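Local coordinates for protein putative glucose-6-phosphate 1-epimerase (Salmonella typhimurium, PDB 2HTB) that probably interconverts the alpha and beta anomers of glucose 6-phosphate and related hexose 6-phosphates, acting as a monomeric mutarotase, at residues F182-I187 with I235-L240; R242-V247 with I304-R309; D40-V45 with F55-A60. All blocks are in the same frame, centred on the assembly; numbering follows the deposited sequence.

Contact 1 of 3, residues F182-I187 with I235-L240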
ATOM      1  N   PHE A 182      -4.439   4.115   5.051  1.00 28.53           N
ATOM      2  CA  PHE A 182      -5.891   4.108   5.242  1.00 29.65           C
ATOM      3  C   PHE A 182      -6.446   5.450   5.635  1.00 29.70           C
ATOM      4  O   PHE A 182      -5.904   6.083   6.534  1.00 29.61           O
ATOM      5  CB  PHE A 182      -6.287   3.040   6.272  1.00 28.84           C
ATOM      6  CG  PHE A 182      -6.020   1.657   5.783  1.00 28.18           C
ATOM      7  CD1 PHE A 182      -4.815   1.006   6.113  1.00 26.24           C
ATOM      8  CD2 PHE A 182      -6.961   1.011   4.971  1.00 23.39           C
ATOM      9  CE1 PHE A 182      -4.576  -0.303   5.675  1.00 28.36           C
ATOM     10  CE2 PHE A 182      -6.728  -0.303   4.479  1.00 26.63           C
ATOM     11  CZ  PHE A 182      -5.504  -0.954   4.810  1.00 28.45           C
ATOM     12  N   ASN A 183      -7.562   5.812   4.994  1.00 30.74           N
ATOM     13  CA  ASN A 183      -8.275   7.065   5.178  1.00 30.39           C
ATOM     14  C   ASN A 183      -8.999   6.979   6.460  1.00 31.34           C
ATOM     15  O   ASN A 183      -9.717   6.015   6.746  1.00 31.05           O
ATOM     16  CB  ASN A 183      -9.289   7.287   4.080  1.00 30.01           C
ATOM     17  CG  ASN A 183      -9.888   8.684   4.096  1.00 30.71           C
ATOM     18  OD1 ASN A 183      -9.216   9.632   4.422  1.00 37.60           O
ATOM     19  ND2 ASN A 183     -11.144   8.819   3.687  1.00 33.55           N
ATOM     20  N   VAL A 184      -8.837   8.026   7.240  1.00 31.81           N
ATOM     21  CA  VAL A 184      -9.302   8.008   8.578  1.00 32.57           C
ATOM     22  C   VAL A 184      -9.781   9.444   8.880  1.00 34.37           C
ATOM     23  O   VAL A 184      -9.264  10.442   8.316  1.00 35.14           O
ATOM     24  CB  VAL A 184      -8.152   7.448   9.379  1.00 33.26           C
ATOM     25  CG1 VAL A 184      -7.643   8.375  10.449  1.00 33.60           C
ATOM     26  CG2 VAL A 184      -8.455   6.034   9.820  1.00 30.86           C
ATOM     27  N   GLY A 185     -10.819   9.565   9.702  1.00 34.80           N
ATOM     28  CA  GLY A 185     -11.359  10.902   9.962  1.00 35.65           C
ATOM     29  C   GLY A 185     -10.476  11.867  10.776  1.00 36.21           C
ATOM     30  O   GLY A 185     -10.514  13.077  10.567  1.00 35.61           O
ATOM     31  N   ASP A 186      -9.681  11.350  11.707  1.00 36.18           N
ATOM     32  CA  ASP A 186      -8.855  12.200  12.533  1.00 36.91           C
ATOM     33  C   ASP A 186      -7.956  11.301  13.314  1.00 35.48           C
ATOM     34  O   ASP A 186      -8.438  10.585  14.155  1.00 34.90           O
ATOM     35  CB  ASP A 186      -9.698  13.063  13.520  1.00 38.02           C
ATOM     36  CG  ASP A 186      -8.815  13.745  14.592  1.00 42.67           C
ATOM     37  OD1 ASP A 186      -7.546  13.811  14.420  1.00 47.20           O
ATOM     38  OD2 ASP A 186      -9.378  14.181  15.614  1.00 46.14           O
ATOM     39  N   ILE A 187      -6.650  11.364  13.058  1.00 34.24           N
ATOM     40  CA  ILE A 187      -5.725  10.394  13.605  1.00 31.94           C
ATOM     41  C   ILE A 187      -5.866  10.402  15.096  1.00 32.88           C
ATOM     42  O   ILE A 187      -5.560   9.442  15.760  1.00 33.20           O
ATOM     43  CB  ILE A 187      -4.287  10.685  13.182  1.00 32.00           C
ATOM     44  CG1 ILE A 187      -3.348   9.564  13.648  1.00 30.57           C
ATOM     45  CG2 ILE A 187      -3.789  12.022  13.774  1.00 28.98           C
ATOM     46  CD1 ILE A 187      -3.524   8.195  12.995  1.00 22.60           C
ATOM     47  N   ILE A 235      -8.794  -1.232  12.219  1.00 30.79           N
ATOM     48  CA  ILE A 235      -8.750   0.185  12.461  1.00 29.48           C
ATOM     49  C   ILE A 235     -10.100   0.660  13.012  1.00 30.36           C
ATOM     50  O   ILE A 235     -11.184   0.534  12.355  1.00 31.24           O
ATOM     51  CB  ILE A 235      -8.416   0.916  11.191  1.00 29.20           C
ATOM     52  CG1 ILE A 235      -7.034   0.550  10.685  1.00 25.68           C
ATOM     53  CG2 ILE A 235      -8.663   2.422  11.348  1.00 30.95           C
ATOM     54  CD1 ILE A 235      -6.958   0.787   9.133  1.00 22.19           C
ATOM     55  N   HIS A 236     -10.069   1.163  14.236  1.00 29.97           N
ATOM     56  CA  HIS A 236     -11.282   1.795  14.780  1.00 30.28           C
ATOM     57  C   HIS A 236     -11.213   3.268  14.591  1.00 29.54           C
ATOM     58  O   HIS A 236     -10.252   3.901  15.065  1.00 30.04           O
ATOM     59  CB  HIS A 236     -11.418   1.501  16.217  1.00 28.62           C
ATOM     60  CG  HIS A 236     -11.242   0.053  16.501  1.00 32.35           C
ATOM     61  ND1 HIS A 236     -12.298  -0.776  16.801  1.00 32.20           N
ATOM     62  CD2 HIS A 236     -10.126  -0.720  16.560  1.00 31.56           C
ATOM     63  CE1 HIS A 236     -11.845  -2.001  17.026  1.00 30.93           C
ATOM     64  NE2 HIS A 236     -10.529  -1.983  16.924  1.00 31.77           N
ATOM     65  N   ASP A 237     -12.205   3.785  13.876  1.00 28.41           N
ATOM     66  CA  ASP A 237     -12.287   5.198  13.555  1.00 29.33           C
ATOM     67  C   ASP A 237     -13.625   5.882  14.030  1.00 30.61           C
ATOM     68  O   ASP A 237     -14.732   5.719  13.425  1.00 31.00           O
ATOM     69  CB  ASP A 237     -12.036   5.345  12.062  1.00 29.64           C
ATOM     70  CG  ASP A 237     -12.188   6.752  11.572  1.00 32.83           C
ATOM     71  OD1 ASP A 237     -12.563   7.629  12.414  1.00 35.46           O
ATOM     72  OD2 ASP A 237     -11.905   6.975  10.341  1.00 32.42           O
ATOM     73  N   ALA A 238     -13.492   6.608  15.134  1.00 30.29           N
ATOM     74  CA  ALA A 238     -14.572   7.337  15.792  1.00 32.31           C
ATOM     75  C   ALA A 238     -15.001   8.662  15.091  1.00 33.76           C
ATOM     76  O   ALA A 238     -16.066   9.219  15.407  1.00 35.09           O
ATOM     77  CB  ALA A 238     -14.226   7.608  17.344  1.00 31.13           C
ATOM     78  N   THR A 239     -14.253   9.161  14.112  1.00 33.52           N
ATOM     79  CA  THR A 239     -14.752  10.318  13.451  1.00 33.89           C
ATOM     80  C   THR A 239     -15.658   9.873  12.342  1.00 35.14           C
ATOM     81  O   THR A 239     -16.751  10.325  12.276  1.00 34.39           O
ATOM     82  CB  THR A 239     -13.649  11.104  12.920  1.00 33.94           C
ATOM     83  OG1 THR A 239     -12.897  11.579  14.012  1.00 37.41           O
ATOM     84  CG2 THR A 239     -14.093  12.288  12.007  1.00 36.63           C
ATOM     85  N   LEU A 240     -15.187   9.001  11.449  1.00 36.90           N
ATOM     86  CA  LEU A 240     -15.978   8.579  10.322  1.00 37.54           C
ATOM     87  C   LEU A 240     -16.931   7.478  10.746  1.00 38.98           C
ATOM     88  O   LEU A 240     -17.766   7.008   9.925  1.00 41.18           O
ATOM     89  CB  LEU A 240     -15.064   8.097   9.203  1.00 36.86           C
ATOM     90  CG  LEU A 240     -14.165   9.095   8.532  1.00 36.23           C
ATOM     91  CD1 LEU A 240     -13.434   8.448   7.398  1.00 33.65           C
ATOM     92  CD2 LEU A 240     -14.999  10.223   7.963  1.00 40.06           C
TER
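Asp237 reaches across to Gly185 and supplies the polar part of this contact. Gly185 N donates to Asp237 OD2 over 2.9 Å, arriving on the syn side of the carboxylate but 27° out of its plane. The other oxygen turns back to its own chain: OD1 takes Thr239 N at 2.8 Å, nearly in line with the C-O bond, while Leu240 N, 3.1 Å from Asp237 OD1, comes from above the carboxylate plane. Three backbone amides thus fix the rotation of this buried carboxylate and would be expected to favour its ionised form. CG anti to the backbone N (chi1 176°) carries the carboxylate toward Gly185, so that OD2 meets Gly185 N while OD1 is left facing Thr239 N and Leu240 N.

The bonds from OD1 form an Asx turn, extended to Leu240, where strand 232-237 leaves its sheet, and OD2 joins that turn to the loop after strand 172-183 of the mutarotase beta-sandwich.

Apolar packing lies on the strand side of Asp237. Ile235 CD1 sits against Phe182, 3.6 Å from CG, approaching the ring obliquely, and Ile235 CG2 meets Val184 CG2 at 3.9 Å. Val281 and Ile244 line the same buried patch.

On the loop side, Thr239 and Leu240 lie against the main chain of Gly185. Thr239 CG2 stands 3.7 Å from Gly185 CA, and Leu240 CG comes within 3.6 Å of Gly185 N. Thr239 OG1 rests against CB of Asp186, whose carboxylate accepts from Ala188 N.

Contact 2 of 3, residues R242-V247 with I304-R309; sequences RTIDVV and ICVAKR
The guanidinium of Arg242 is approached obliquely by Val306 CG1. The same methyl lies 3.9 Å from Arg242 CD, so Val306 touches both the aliphatic chain and the charged end. Having CG between the backbone N and the carbonyl carbon (chi1 61°) and being extended from CG to NE, the arginine carries its plane of nitrogens off the strand pair: NH1 donates to Glu71 O, and NH2 to Glu72 O and Asn183 O. Three carbonyls, two from the loop at Glu71 and Glu72 and one from the end of strand 172-183, thereby fix the direction and rotation of the buried group, and their partial negative charge should help offset its own.

On the same side of the sheet as Arg242, Ile244 lies alongside both neighbours, pointing the same way: its CG1 is 3.9 Å from Val306 CG1 and its CG2 is 3.8 Å from Ile304 CG2. Phe182 packs on Ile244 and Ile304, and Trp65 on Ile304 and Val306, so this face looks into the protein.

The two segments are adjacent antiparallel strands, 163° apart, in the large sheet of the mutarotase beta-sandwich, where 298-308, the last strand of the chain, is inserted between 162-169 and 242-249. Two hydrogen-bonded pairs join them. Thr243 N to Ala307 O and Ala307 N to Thr243 O are both 3.0 Å; Asp245 N reaches Cys305 O at 2.7 Å, with the return bond from Cys305 N to Asp245 O at 3.1 Å.

The other face bears Thr243, Asp245, Cys305 and Ala307 and is more exposed. Here Asp245 CB and Cys305 CB meet at 3.9 Å, and Val234 of the next strand touches the side chains of Thr243 and Asp245.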
ATOM      1  N   ARG A 242     -16.528   3.954  11.761  1.00 35.64           N
ATOM      2  CA  ARG A 242     -16.318   2.769  10.993  1.00 33.20           C
ATOM      3  C   ARG A 242     -15.122   2.044  11.450  1.00 32.61           C
ATOM      4  O   ARG A 242     -14.238   2.644  12.099  1.00 31.63           O
ATOM      5  CB  ARG A 242     -16.123   3.067   9.527  1.00 33.32           C
ATOM      6  CG  ARG A 242     -14.966   3.913   9.139  1.00 33.45           C
ATOM      7  CD  ARG A 242     -14.920   3.960   7.573  1.00 34.17           C
ATOM      8  NE  ARG A 242     -13.633   4.436   7.117  1.00 31.98           N
ATOM      9  CZ  ARG A 242     -13.370   4.799   5.877  1.00 34.40           C
ATOM     10  NH1 ARG A 242     -14.362   4.759   4.973  1.00 30.50           N
ATOM     11  NH2 ARG A 242     -12.131   5.265   5.571  1.00 30.63           N
ATOM     12  N   THR A 243     -15.132   0.745  11.142  1.00 30.74           N
ATOM     13  CA  THR A 243     -13.979  -0.024  11.302  1.00 30.26           C
ATOM     14  C   THR A 243     -13.498  -0.509   9.945  1.00 30.89           C
ATOM     15  O   THR A 243     -14.297  -0.729   8.942  1.00 29.31           O
ATOM     16  CB  THR A 243     -14.177  -1.181  12.242  1.00 30.55           C
ATOM     17  OG1 THR A 243     -15.001  -2.149  11.605  1.00 33.69           O
ATOM     18  CG2 THR A 243     -14.836  -0.724  13.502  1.00 30.33           C
ATOM     19  N   ILE A 244     -12.156  -0.615   9.882  1.00 29.70           N
ATOM     20  CA  ILE A 244     -11.541  -1.147   8.676  1.00 27.69           C
ATOM     21  C   ILE A 244     -10.752  -2.345   9.047  1.00 27.41           C
ATOM     22  O   ILE A 244      -9.820  -2.283   9.874  1.00 25.39           O
ATOM     23  CB  ILE A 244     -10.610  -0.193   7.958  1.00 27.83           C
ATOM     24  CG1 ILE A 244     -11.363   0.961   7.346  1.00 24.83           C
ATOM     25  CG2 ILE A 244      -9.835  -0.971   6.902  1.00 25.07           C
ATOM     26  CD1 ILE A 244     -10.382   2.241   7.232  1.00 27.40           C
ATOM     27  N   ASP A 245     -11.161  -3.458   8.445  1.00 26.95           N
ATOM     28  CA  ASP A 245     -10.479  -4.718   8.702  1.00 26.65           C
ATOM     29  C   ASP A 245      -9.265  -4.935   7.784  1.00 25.83           C
ATOM     30  O   ASP A 245      -9.354  -4.872   6.542  1.00 25.18           O
ATOM     31  CB  ASP A 245     -11.474  -5.842   8.517  1.00 27.41           C
ATOM     32  CG  ASP A 245     -12.246  -6.127   9.760  1.00 30.35           C
ATOM     33  OD1 ASP A 245     -12.333  -5.273  10.638  1.00 33.91           O
ATOM     34  OD2 ASP A 245     -12.772  -7.245   9.877  1.00 37.56           O
ATOM     35  N   VAL A 246      -8.133  -5.235   8.365  1.00 25.29           N
ATOM     36  CA  VAL A 246      -7.004  -5.550   7.494  1.00 27.28           C
ATOM     37  C   VAL A 246      -6.426  -6.910   7.778  1.00 27.83           C
ATOM     38  O   VAL A 246      -5.879  -7.136   8.873  1.00 29.25           O
ATOM     39  CB  VAL A 246      -5.857  -4.466   7.528  1.00 27.80           C
ATOM     40  CG1 VAL A 246      -4.961  -4.630   6.304  1.00 28.30           C
ATOM     41  CG2 VAL A 246      -6.440  -3.036   7.592  1.00 25.10           C
ATOM     42  N   VAL A 247      -6.529  -7.806   6.789  1.00 28.60           N
ATOM     43  CA  VAL A 247      -6.138  -9.217   6.947  1.00 27.69           C
ATOM     44  C   VAL A 247      -4.875  -9.451   6.208  1.00 28.43           C
ATOM     45  O   VAL A 247      -4.818  -9.213   4.974  1.00 28.95           O
ATOM     46  CB  VAL A 247      -7.189 -10.175   6.391  1.00 27.25           C
ATOM     47  CG1 VAL A 247      -6.752 -11.657   6.518  1.00 27.98           C
ATOM     48  CG2 VAL A 247      -8.498  -9.995   7.094  1.00 27.88           C
ATOM     49  N   ILE A 304      -8.778  -6.250   2.538  1.00 29.84           N
ATOM     50  CA  ILE A 304      -9.376  -5.109   3.287  1.00 30.71           C
ATOM     51  C   ILE A 304     -10.868  -5.141   3.194  1.00 31.05           C
ATOM     52  O   ILE A 304     -11.346  -5.284   2.078  1.00 32.43           O
ATOM     53  CB  ILE A 304      -8.948  -3.731   2.680  1.00 30.54           C
ATOM     54  CG1 ILE A 304      -7.432  -3.667   2.530  1.00 29.19           C
ATOM     55  CG2 ILE A 304      -9.543  -2.584   3.501  1.00 28.62           C
ATOM     56  CD1 ILE A 304      -6.885  -2.500   1.757  1.00 29.96           C
ATOM     57  N   CYS A 305     -11.566  -4.984   4.325  1.00 31.20           N
ATOM     58  CA  CYS A 305     -13.017  -4.760   4.444  1.00 33.56           C
ATOM     59  C   CYS A 305     -13.320  -3.536   5.271  1.00 33.38           C
ATOM     60  O   CYS A 305     -12.596  -3.228   6.198  1.00 33.78           O
ATOM     61  CB  CYS A 305     -13.676  -5.916   5.252  1.00 34.36           C
ATOM     62  SG  CYS A 305     -13.241  -7.493   4.627  1.00 44.23           S
ATOM     63  N   VAL A 306     -14.475  -2.951   5.041  1.00 34.61           N
ATOM     64  CA  VAL A 306     -14.998  -1.823   5.785  1.00 37.14           C
ATOM     65  C   VAL A 306     -16.422  -2.117   6.308  1.00 38.80           C
ATOM     66  O   VAL A 306     -17.234  -2.745   5.652  1.00 37.51           O
ATOM     67  CB  VAL A 306     -15.319  -0.579   4.895  1.00 36.68           C
ATOM     68  CG1 VAL A 306     -14.790   0.637   5.517  1.00 39.12           C
ATOM     69  CG2 VAL A 306     -14.851  -0.685   3.555  1.00 36.04           C
ATOM     70  N   ALA A 307     -16.759  -1.543   7.451  1.00 41.07           N
ATOM     71  CA  ALA A 307     -18.118  -1.641   7.956  1.00 42.99           C
ATOM     72  C   ALA A 307     -18.383  -0.384   8.799  1.00 44.53           C
ATOM     73  O   ALA A 307     -17.592  -0.056   9.690  1.00 42.99           O
ATOM     74  CB  ALA A 307     -18.316  -2.932   8.749  1.00 42.05           C
ATOM     75  N   LYS A 308     -19.468   0.343   8.475  1.00 48.46           N
ATOM     76  CA  LYS A 308     -19.854   1.528   9.262  1.00 51.89           C
ATOM     77  C   LYS A 308     -20.241   1.128  10.705  1.00 53.95           C
ATOM     78  O   LYS A 308     -20.642  -0.002  10.936  1.00 52.44           O
ATOM     79  CB  LYS A 308     -20.963   2.319   8.595  1.00 51.57           C
ATOM     80  CG  LYS A 308     -20.452   3.422   7.663  1.00 51.82           C
ATOM     81  CD  LYS A 308     -21.610   4.269   7.055  1.00 46.61           C
ATOM     82  CE  LYS A 308     -21.678   4.224   5.534  1.00 44.65           C
ATOM     83  NZ  LYS A 308     -21.380   5.578   5.063  1.00 41.32           N
ATOM     84  N   ARG A 309     -20.016   2.051  11.650  1.00 57.66           N
ATOM     85  CA  ARG A 309     -20.594   2.066  13.053  1.00 61.40           C
ATOM     86  C   ARG A 309     -19.764   1.327  14.168  1.00 62.01           C
ATOM     87  O   ARG A 309     -19.766   1.549  15.395  1.00 63.02           O
ATOM     88  CB  ARG A 309     -22.115   1.804  13.041  1.00 61.49           C
ATOM     89  CG  ARG A 309     -22.782   1.862  14.398  1.00 69.28           C
ATOM     90  CD  ARG A 309     -24.240   2.392  14.346  1.00 75.89           C
ATOM     91  NE  ARG A 309     -24.799   2.376  15.700  1.00 80.98           N
ATOM     92  CZ  ARG A 309     -25.445   1.324  16.234  1.00 83.82           C
ATOM     93  NH1 ARG A 309     -25.615   0.201  15.497  1.00 81.77           N
ATOM     94  NH2 ARG A 309     -25.932   1.401  17.497  1.00 80.75           N
ATOM     95  OXT ARG A 309     -18.920   0.489  13.868  1.00 63.43           O
TER

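Contact 3 of 3, residues D40-V45 with F55-A60; sequences DLDLIV and FALQGA
Ile44 and Phe55 form an antiparallel hydrogen-bonded pair in the hairpin of strands 41-48 and 51-56, with bonds of 2.8 Å both from Ile44 N to Phe55 O and from Phe55 N to Ile44 O, and Leu57 N extends the pairing with a longer 3.3 Å bond to Asp42 O before the chain leaves in a type II turn from Leu57 to Ala60, with Gly59 at positive phi.

Phe55 turns the edge of its ring to the strand, CD1 lying 3.4 Å from Ile44 O with that oxygen in the ring plane; Phe156 makes an edge-to-face contact with the same ring. The Ile44 side chain runs obliquely over that of Leu57, Ile44 CD1 to Leu57 CD2 being 4.0 Å. On the sheet face opposite Ile44 and Phe55, Leu43 CD2 packs against Ala56 CB. Farther along, Leu41 sets its methyls on the amide end of Gln58, Leu41 CD2 being 3.8 Å from Gln58 OE1. Extended beyond CG, the glutamine reaches Gly85 N, which donates to its OE1.

Where the strands diverge, a water donates to Asp42 O (3.0 Å) and accepts from Gln58 N (2.7 Å). Asp42 O thus accepts two bonds, from Leu57 N and from the water, and the same water satisfies Gln58 N, taking over from direct pairing as the chains part.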
ATOM      1  N   ASP A  40       2.472  13.037 -15.729  1.00 31.52           N
ATOM      2  CA  ASP A  40       3.397  12.111 -16.367  1.00 31.92           C
ATOM      3  C   ASP A  40       2.826  10.706 -16.372  1.00 31.54           C
ATOM      4  O   ASP A  40       3.344   9.888 -17.078  1.00 31.23           O
ATOM      5  CB  ASP A  40       4.736  11.961 -15.541  1.00 32.10           C
ATOM      6  CG  ASP A  40       5.847  12.973 -15.884  1.00 33.34           C
ATOM      7  OD1 ASP A  40       5.716  13.887 -16.691  1.00 38.03           O
ATOM      8  OD2 ASP A  40       6.928  12.859 -15.307  1.00 40.16           O
ATOM      9  N   LEU A  41       1.867  10.373 -15.482  1.00 31.25           N
ATOM     10  CA  LEU A  41       1.598   8.933 -15.173  1.00 29.65           C
ATOM     11  C   LEU A  41       0.349   8.391 -15.799  1.00 30.86           C
ATOM     12  O   LEU A  41      -0.710   8.941 -15.602  1.00 30.62           O
ATOM     13  CB  LEU A  41       1.477   8.739 -13.703  1.00 27.89           C
ATOM     14  CG  LEU A  41       2.850   9.063 -13.038  1.00 26.65           C
ATOM     15  CD1 LEU A  41       2.788   8.791 -11.582  1.00 15.81           C
ATOM     16  CD2 LEU A  41       4.060   8.315 -13.730  1.00 21.56           C
ATOM     17  N   ASP A  42       0.472   7.310 -16.572  1.00 31.40           N
ATOM     18  CA  ASP A  42      -0.738   6.569 -16.982  1.00 30.99           C
ATOM     19  C   ASP A  42      -1.408   5.955 -15.825  1.00 29.26           C
ATOM     20  O   ASP A  42      -0.741   5.215 -15.078  1.00 29.41           O
ATOM     21  CB  ASP A  42      -0.374   5.403 -17.916  1.00 32.72           C
ATOM     22  CG  ASP A  42       0.182   5.876 -19.253  1.00 34.52           C
ATOM     23  OD1 ASP A  42      -0.308   6.923 -19.756  1.00 34.74           O
ATOM     24  OD2 ASP A  42       1.077   5.165 -19.782  1.00 40.50           O
ATOM     25  N   LEU A  43      -2.715   6.149 -15.715  1.00 27.62           N
ATOM     26  CA  LEU A  43      -3.478   5.435 -14.666  1.00 27.76           C
ATOM     27  C   LEU A  43      -4.465   4.414 -15.212  1.00 27.83           C
ATOM     28  O   LEU A  43      -4.932   4.604 -16.322  1.00 27.76           O
ATOM     29  CB  LEU A  43      -4.309   6.430 -13.856  1.00 27.10           C
ATOM     30  CG  LEU A  43      -3.545   7.674 -13.451  1.00 25.56           C
ATOM     31  CD1 LEU A  43      -4.488   8.474 -12.560  1.00 28.31           C
ATOM     32  CD2 LEU A  43      -2.277   7.244 -12.669  1.00 19.41           C
ATOM     33  N   ILE A  44      -4.833   3.395 -14.412  1.00 26.78           N
ATOM     34  CA  ILE A  44      -5.917   2.499 -14.765  1.00 25.48           C
ATOM     35  C   ILE A  44      -6.983   2.761 -13.717  1.00 26.45           C
ATOM     36  O   ILE A  44      -6.716   2.702 -12.510  1.00 26.79           O
ATOM     37  CB  ILE A  44      -5.468   0.981 -14.759  1.00 26.39           C
ATOM     38  CG1 ILE A  44      -4.876   0.476 -16.116  1.00 26.34           C
ATOM     39  CG2 ILE A  44      -6.638   0.066 -14.619  1.00 20.34           C
ATOM     40  CD1 ILE A  44      -4.210   1.357 -16.924  1.00 22.00           C
ATOM     41  N   VAL A  45      -8.197   3.065 -14.169  1.00 26.05           N
ATOM     42  CA  VAL A  45      -9.258   3.555 -13.299  1.00 25.61           C
ATOM     43  C   VAL A  45     -10.479   2.635 -13.375  1.00 26.21           C
ATOM     44  O   VAL A  45     -10.965   2.250 -14.435  1.00 26.79           O
ATOM     45  CB  VAL A  45      -9.729   4.933 -13.737  1.00 26.35           C
ATOM     46  CG1 VAL A  45     -10.761   5.418 -12.766  1.00 27.18           C
ATOM     47  CG2 VAL A  45      -8.584   5.945 -13.889  1.00 22.89           C
ATOM     48  N   PHE A  55      -5.386   3.088 -10.121  1.00 24.72           N
ATOM     49  CA  PHE A  55      -4.054   2.533 -10.092  1.00 25.26           C
ATOM     50  C   PHE A  55      -3.124   3.333 -10.957  1.00 27.16           C
ATOM     51  O   PHE A  55      -3.538   3.848 -11.953  1.00 28.52           O
ATOM     52  CB  PHE A  55      -3.994   1.128 -10.677  1.00 24.73           C
ATOM     53  CG  PHE A  55      -4.895   0.118 -10.024  1.00 25.13           C
ATOM     54  CD1 PHE A  55      -6.273   0.074 -10.328  1.00 21.48           C
ATOM     55  CD2 PHE A  55      -4.336  -0.870  -9.186  1.00 26.95           C
ATOM     56  CE1 PHE A  55      -7.073  -0.863  -9.726  1.00 26.81           C
ATOM     57  CE2 PHE A  55      -5.116  -1.862  -8.621  1.00 24.96           C
ATOM     58  CZ  PHE A  55      -6.498  -1.854  -8.873  1.00 27.19           C
ATOM     59  N   ALA A  56      -1.835   3.392 -10.588  1.00 29.06           N
ATOM     60  CA  ALA A  56      -0.782   3.843 -11.478  1.00 28.76           C
ATOM     61  C   ALA A  56      -0.039   2.624 -12.024  1.00 28.70           C
ATOM     62  O   ALA A  56       0.387   1.724 -11.269  1.00 30.71           O
ATOM     63  CB  ALA A  56       0.154   4.731 -10.715  1.00 27.41           C
ATOM     64  N   LEU A  57       0.201   2.611 -13.321  1.00 28.74           N
ATOM     65  CA  LEU A  57       1.102   1.579 -13.901  1.00 28.11           C
ATOM     66  C   LEU A  57       2.452   1.612 -13.223  1.00 27.58           C
ATOM     67  O   LEU A  57       3.004   0.575 -12.883  1.00 28.52           O
ATOM     68  CB  LEU A  57       1.210   1.689 -15.437  1.00 27.82           C
ATOM     69  CG  LEU A  57      -0.119   1.353 -16.149  1.00 27.40           C
ATOM     70  CD1 LEU A  57       0.071   1.426 -17.634  1.00 27.70           C
ATOM     71  CD2 LEU A  57      -0.658  -0.080 -15.784  1.00 24.17           C
ATOM     72  N   GLN A  58       2.983   2.815 -13.032  1.00 26.39           N
ATOM     73  CA  GLN A  58       4.142   2.976 -12.197  1.00 24.75           C
ATOM     74  C   GLN A  58       3.916   2.332 -10.827  1.00 23.86           C
ATOM     75  O   GLN A  58       3.074   2.762 -10.088  1.00 21.34           O
ATOM     76  CB  GLN A  58       4.527   4.445 -12.069  1.00 24.73           C
ATOM     77  CG  GLN A  58       5.879   4.621 -11.329  1.00 26.20           C
ATOM     78  CD  GLN A  58       6.404   6.013 -11.486  1.00 29.97           C
ATOM     79  OE1 GLN A  58       7.009   6.321 -12.523  1.00 32.70           O
ATOM     80  NE2 GLN A  58       6.170   6.896 -10.468  1.00 28.01           N
ATOM     81  N   GLY A  59       4.732   1.309 -10.498  1.00 23.83           N
ATOM     82  CA  GLY A  59       4.634   0.654  -9.209  1.00 23.22           C
ATOM     83  C   GLY A  59       3.324  -0.122  -9.003  1.00 23.63           C
ATOM     84  O   GLY A  59       3.012  -0.459  -7.862  1.00 23.37           O
ATOM     85  N   ALA A  60       2.551  -0.409 -10.067  1.00 22.52           N
ATOM     86  CA  ALA A  60       1.249  -1.113  -9.906  1.00 21.24           C
ATOM     87  C   ALA A  60       0.571  -0.553  -8.685  1.00 20.17           C
ATOM     88  O   ALA A  60       0.225  -1.263  -7.750  1.00 17.91           O
ATOM     89  CB  ALA A  60       1.460  -2.586  -9.717  1.00 20.81           C
TER
HETATM   90  O   HOH W   1       1.995   5.174 -13.948  1.00 28.90           O

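Contacts 1 and 2 touch, their centres 10 Å apart. Strands 232-237 and 242-249 are neighbours in one sheet, where Ile235 N probably bonds to Ile244 O (2.8 Å). Phe182 CE2 packs 3.5 Å from Ile304 CD1, joining strand 172-183 of another sheet to contact 2. Phe182 also places contact 1 near the presumed catalytic pair, its side chain lying about 7 Å from that of Glu282 and about 9 Å from that of His179. Contact 3 stands apart in the N-terminal five-stranded sheet, about 27 Å from contact 1 and 26 Å from contact 2 between centres, yet the side chain of Gln58 is about 7 Å from that of Arg114, a probable substrate-binding residue.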